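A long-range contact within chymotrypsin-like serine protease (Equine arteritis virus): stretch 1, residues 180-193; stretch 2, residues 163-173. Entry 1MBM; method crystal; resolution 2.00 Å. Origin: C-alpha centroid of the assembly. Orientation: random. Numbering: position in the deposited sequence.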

# COMPACT_ATOMS: atom_id res chain seq x y z
N VAL A 180 4.09 -18.41 20.01
CA VAL A 180 3.61 -19.74 19.67
C VAL A 180 4.69 -20.30 18.77
O VAL A 180 5.51 -19.54 18.26
CB VAL A 180 2.27 -19.73 18.90
CG1 VAL A 180 1.10 -19.48 19.83
CG2 VAL A 180 2.28 -18.70 17.79
N ASP A 181 4.72 -21.61 18.58
CA ASP A 181 5.73 -22.18 17.68
C ASP A 181 5.14 -22.62 16.33
O ASP A 181 5.82 -23.28 15.55
CB ASP A 181 6.54 -23.29 18.37
CG ASP A 181 5.73 -24.53 18.66
OD1 ASP A 181 4.49 -24.51 18.47
OD2 ASP A 181 6.24 -25.58 19.10
N ALA A 182 3.89 -22.25 16.08
CA ALA A 182 3.22 -22.58 14.82
C ALA A 182 2.07 -21.62 14.55
O ALA A 182 1.46 -21.09 15.48
CB ALA A 182 2.72 -24.03 14.81
N VAL A 183 1.79 -21.38 13.27
CA VAL A 183 0.73 -20.46 12.85
C VAL A 183 -0.10 -21.08 11.72
O VAL A 183 0.37 -22.01 11.06
CB VAL A 183 1.30 -19.10 12.37
CG1 VAL A 183 2.02 -18.36 13.51
CG2 VAL A 183 2.20 -19.28 11.16
N PRO A 184 -1.33 -20.62 11.52
CA PRO A 184 -2.15 -21.08 10.39
C PRO A 184 -1.42 -20.91 9.07
O PRO A 184 -0.76 -19.88 8.85
CB PRO A 184 -3.36 -20.16 10.43
CG PRO A 184 -3.50 -19.82 11.90
CD PRO A 184 -2.07 -19.67 12.37
N ARG A 185 -1.56 -21.91 8.20
CA ARG A 185 -0.89 -21.95 6.90
C ARG A 185 -0.96 -20.68 6.06
O ARG A 185 0.04 -20.30 5.45
CB ARG A 185 -1.42 -23.13 6.09
CG ARG A 185 -0.64 -23.39 4.81
CD ARG A 185 -1.31 -24.40 3.89
NE ARG A 185 -0.84 -25.76 4.13
CZ ARG A 185 -1.63 -26.84 4.12
NH1 ARG A 185 -2.93 -26.73 3.90
NH2 ARG A 185 -1.10 -28.04 4.32
N SER A 186 -2.12 -20.04 6.02
CA SER A 186 -2.27 -18.82 5.23
C SER A 186 -1.41 -17.68 5.79
O SER A 186 -0.87 -16.91 5.02
CB SER A 186 -3.73 -18.39 5.05
OG SER A 186 -4.31 -18.00 6.28
N LEU A 187 -1.27 -17.60 7.11
CA LEU A 187 -0.39 -16.59 7.71
C LEU A 187 1.08 -16.87 7.35
O LEU A 187 1.80 -15.95 6.93
CB LEU A 187 -0.58 -16.50 9.24
CG LEU A 187 0.30 -15.52 10.03
CD1 LEU A 187 0.36 -14.14 9.37
CD2 LEU A 187 -0.18 -15.39 11.50
N ALA A 188 1.50 -18.13 7.48
CA ALA A 188 2.89 -18.53 7.16
C ALA A 188 3.27 -18.33 5.70
O ALA A 188 4.36 -17.85 5.40
CB ALA A 188 3.13 -19.99 7.55
N MET A 189 2.36 -18.71 4.79
CA MET A 189 2.55 -18.58 3.35
C MET A 189 2.58 -17.11 2.94
O MET A 189 3.29 -16.73 2.00
CB MET A 189 1.44 -19.30 2.57
CG MET A 189 1.52 -20.82 2.57
SD MET A 189 2.73 -21.49 1.42
CE MET A 189 1.95 -21.09 -0.15
N LEU A 190 1.80 -16.30 3.65
CA LEU A 190 1.77 -14.87 3.40
C LEU A 190 3.18 -14.32 3.60
O LEU A 190 3.77 -13.79 2.66
CB LEU A 190 0.79 -14.16 4.35
CG LEU A 190 -0.30 -13.28 3.74
CD1 LEU A 190 -0.96 -12.39 4.78
CD2 LEU A 190 0.22 -12.46 2.57
N ILE A 191 3.70 -14.49 4.81
CA ILE A 191 5.06 -14.04 5.13
C ILE A 191 6.13 -14.70 4.25
O ILE A 191 7.04 -14.02 3.77
CB ILE A 191 5.35 -14.24 6.63
CG1 ILE A 191 4.37 -13.42 7.47
CG2 ILE A 191 6.78 -13.82 6.96
CD1 ILE A 191 4.47 -13.67 8.96
N ASP A 192 5.99 -16.01 4.02
CA ASP A 192 6.91 -16.75 3.14
C ASP A 192 6.84 -16.24 1.70
O ASP A 192 7.81 -16.36 0.95
CB ASP A 192 6.56 -18.24 3.12
CG ASP A 192 7.52 -19.07 3.94
OD1 ASP A 192 7.44 -19.02 5.19
OD2 ASP A 192 8.38 -19.82 3.43
N GLY A 193 5.69 -15.70 1.33
CA GLY A 193 5.46 -15.19 -0.01
C GLY A 193 6.23 -13.93 -0.35
O GLY A 193 6.15 -13.45 -1.48
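Stretch 2 163-173: GPLTSIPKDIP

Stretch 2 lies on stretch 1 first as a short antiparallel strand, paired through its backbone, and then as a mostly extended, proline-containing loop that packs apolar side chains against one side of the following helix. Together the two segments bury 753 Å², both sides summed.

The strand 165-167 runs against the strand 182-184 with 128° between their N-to-C directions, well short of a flat antiparallel pair, and the axes approach to 4.1 Å. Val 183 and Thr 166 form the hydrogen-bonded pair at its centre: Val 183 N donates to Thr 166 O at 2.9 Å and nearly straight, while Thr 166 N donates to Val 183 O at 2.6 Å with a more bent angle. One step on, Pro 184 pairs with Leu 165, their CA atoms 4.5 Å apart. Proline has no N-H to give, and none is required at this non-hydrogen-bonded position.

One more backbone bond follows at the start of the helix, where Arg 185 N donates to Pro 164 O at 2.8 Å. This amide lies at the start of the helix and has no partner within it, and Pro 164 O of stretch 2 is its acceptor. Pro 184 is the N-cap residue, and its O accepts from Ala 188 N at 3.2 Å. Pro 164 O also accepts from Thr 166 OG1 at 3.1 Å, which ties the threonine side chain back to its own stretch, just before the strand, and leaves OG1 3.4 Å from Arg 185 CB. The Arg 185 side chain reaches over Pro 164, whose CD covers one face of the guanidinium, 3.6 Å from NH1. Gly 163 passes close by with a positive phi of 104°; an ideal CB there would lie only 3.0 Å from Arg 185 CB.

Helix 185-192 and strand 165-167 run in broadly the same direction, 31° apart, with axes 7.5 Å from each other at closest approach. At this spacing Ala 188 points toward stretch 2, its CB 4.0 Å from Thr 166 CG2 and 3.9 Å from Ser 167 O; Ala 188 O lies 3.6 Å from Pro 169 CG. One turn later Ile 191 also points toward stretch 2, with CG2 3.8 Å from Pro 169 CG and 4.1 Å from Ile 172 CG2. Pro 169 CG also lies 3.3 Å from Asp 192 OD1. At the N-terminal end of stretch 1, Val 180 O lies 3.1 Å from Ile 168 CD1.

The rule is economical: three backbone bonds go with the register, while Ala 188 and Ile 191, three residues apart, both point toward stretch 2 and both touch Pro 169.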

# COMPACT_ATOMS: atom_id res chain seq x y z
N GLY A 163 -6.46 -22.20 7.80
CA GLY A 163 -5.47 -23.23 7.49
C GLY A 163 -4.89 -23.91 8.72
O GLY A 163 -4.96 -23.38 9.84
N PRO A 164 -4.30 -25.09 8.52
CA PRO A 164 -3.73 -25.87 9.61
C PRO A 164 -2.42 -25.26 10.11
O PRO A 164 -1.86 -24.38 9.44
CB PRO A 164 -3.48 -27.23 8.94
CG PRO A 164 -3.06 -26.83 7.56
CD PRO A 164 -4.08 -25.74 7.21
N LEU A 165 -1.98 -25.68 11.29
CA LEU A 165 -0.75 -25.14 11.89
C LEU A 165 0.49 -25.43 11.05
O LEU A 165 0.66 -26.51 10.50
CB LEU A 165 -0.57 -25.65 13.33
CG LEU A 165 -1.59 -25.16 14.36
CD1 LEU A 165 -1.40 -25.90 15.69
CD2 LEU A 165 -1.48 -23.66 14.57
N THR A 166 1.36 -24.42 10.95
CA THR A 166 2.53 -24.50 10.09
C THR A 166 3.71 -23.82 10.78
O THR A 166 3.52 -22.88 11.55
CB THR A 166 2.22 -23.75 8.78
OG1 THR A 166 1.02 -24.28 8.20
CG2 THR A 166 3.29 -24.00 7.72
N SER A 167 4.93 -24.27 10.47
CA SER A 167 6.15 -23.68 11.03
C SER A 167 6.26 -22.19 10.70
O SER A 167 5.90 -21.76 9.61
CB SER A 167 7.39 -24.41 10.51
OG SER A 167 7.40 -25.75 10.95
N ILE A 168 6.74 -21.41 11.67
CA ILE A 168 6.90 -19.97 11.51
C ILE A 168 8.08 -19.68 10.60
O ILE A 168 9.13 -20.27 10.76
CB ILE A 168 7.16 -19.35 12.89
CG1 ILE A 168 6.12 -19.80 13.89
CG2 ILE A 168 7.20 -17.83 12.83
CD1 ILE A 168 6.57 -19.54 15.30
N PRO A 169 7.90 -18.77 9.64
CA PRO A 169 8.98 -18.35 8.74
C PRO A 169 10.19 -17.83 9.52
O PRO A 169 10.02 -17.33 10.63
CB PRO A 169 8.35 -17.21 7.94
CG PRO A 169 6.88 -17.46 8.01
CD PRO A 169 6.63 -18.09 9.34
N LYS A 170 11.37 -17.95 8.93
CA LYS A 170 12.61 -17.60 9.61
C LYS A 170 12.73 -16.13 10.01
O LYS A 170 12.81 -15.82 11.19
CB LYS A 170 13.84 -18.04 8.79
CG LYS A 170 14.20 -19.52 8.96
CD LYS A 170 13.39 -20.42 8.02
CE LYS A 170 13.27 -21.84 8.57
NZ LYS A 170 14.59 -22.45 8.88
N ASP A 171 12.74 -15.24 9.03
CA ASP A 171 12.94 -13.83 9.36
C ASP A 171 11.64 -13.02 9.51
O ASP A 171 10.99 -12.65 8.54
CB ASP A 171 13.95 -13.15 8.42
CG ASP A 171 13.37 -12.79 7.07
OD1 ASP A 171 13.07 -13.72 6.28
OD2 ASP A 171 13.19 -11.61 6.70
N ILE A 172 11.27 -12.80 10.76
CA ILE A 172 10.13 -11.96 11.08
C ILE A 172 10.63 -10.84 12.00
O ILE A 172 11.53 -11.06 12.80
CB ILE A 172 8.98 -12.77 11.72
CG1 ILE A 172 9.44 -13.49 12.99
CG2 ILE A 172 8.39 -13.76 10.71
CD1 ILE A 172 8.30 -14.08 13.79
N PRO A 173 10.06 -9.65 11.85
CA PRO A 173 10.46 -8.47 12.62
C PRO A 173 10.18 -8.62 14.10
O PRO A 173 9.25 -9.34 14.49
CB PRO A 173 9.55 -7.38 12.07
CG PRO A 173 9.11 -7.89 10.75
CD PRO A 173 8.95 -9.35 10.93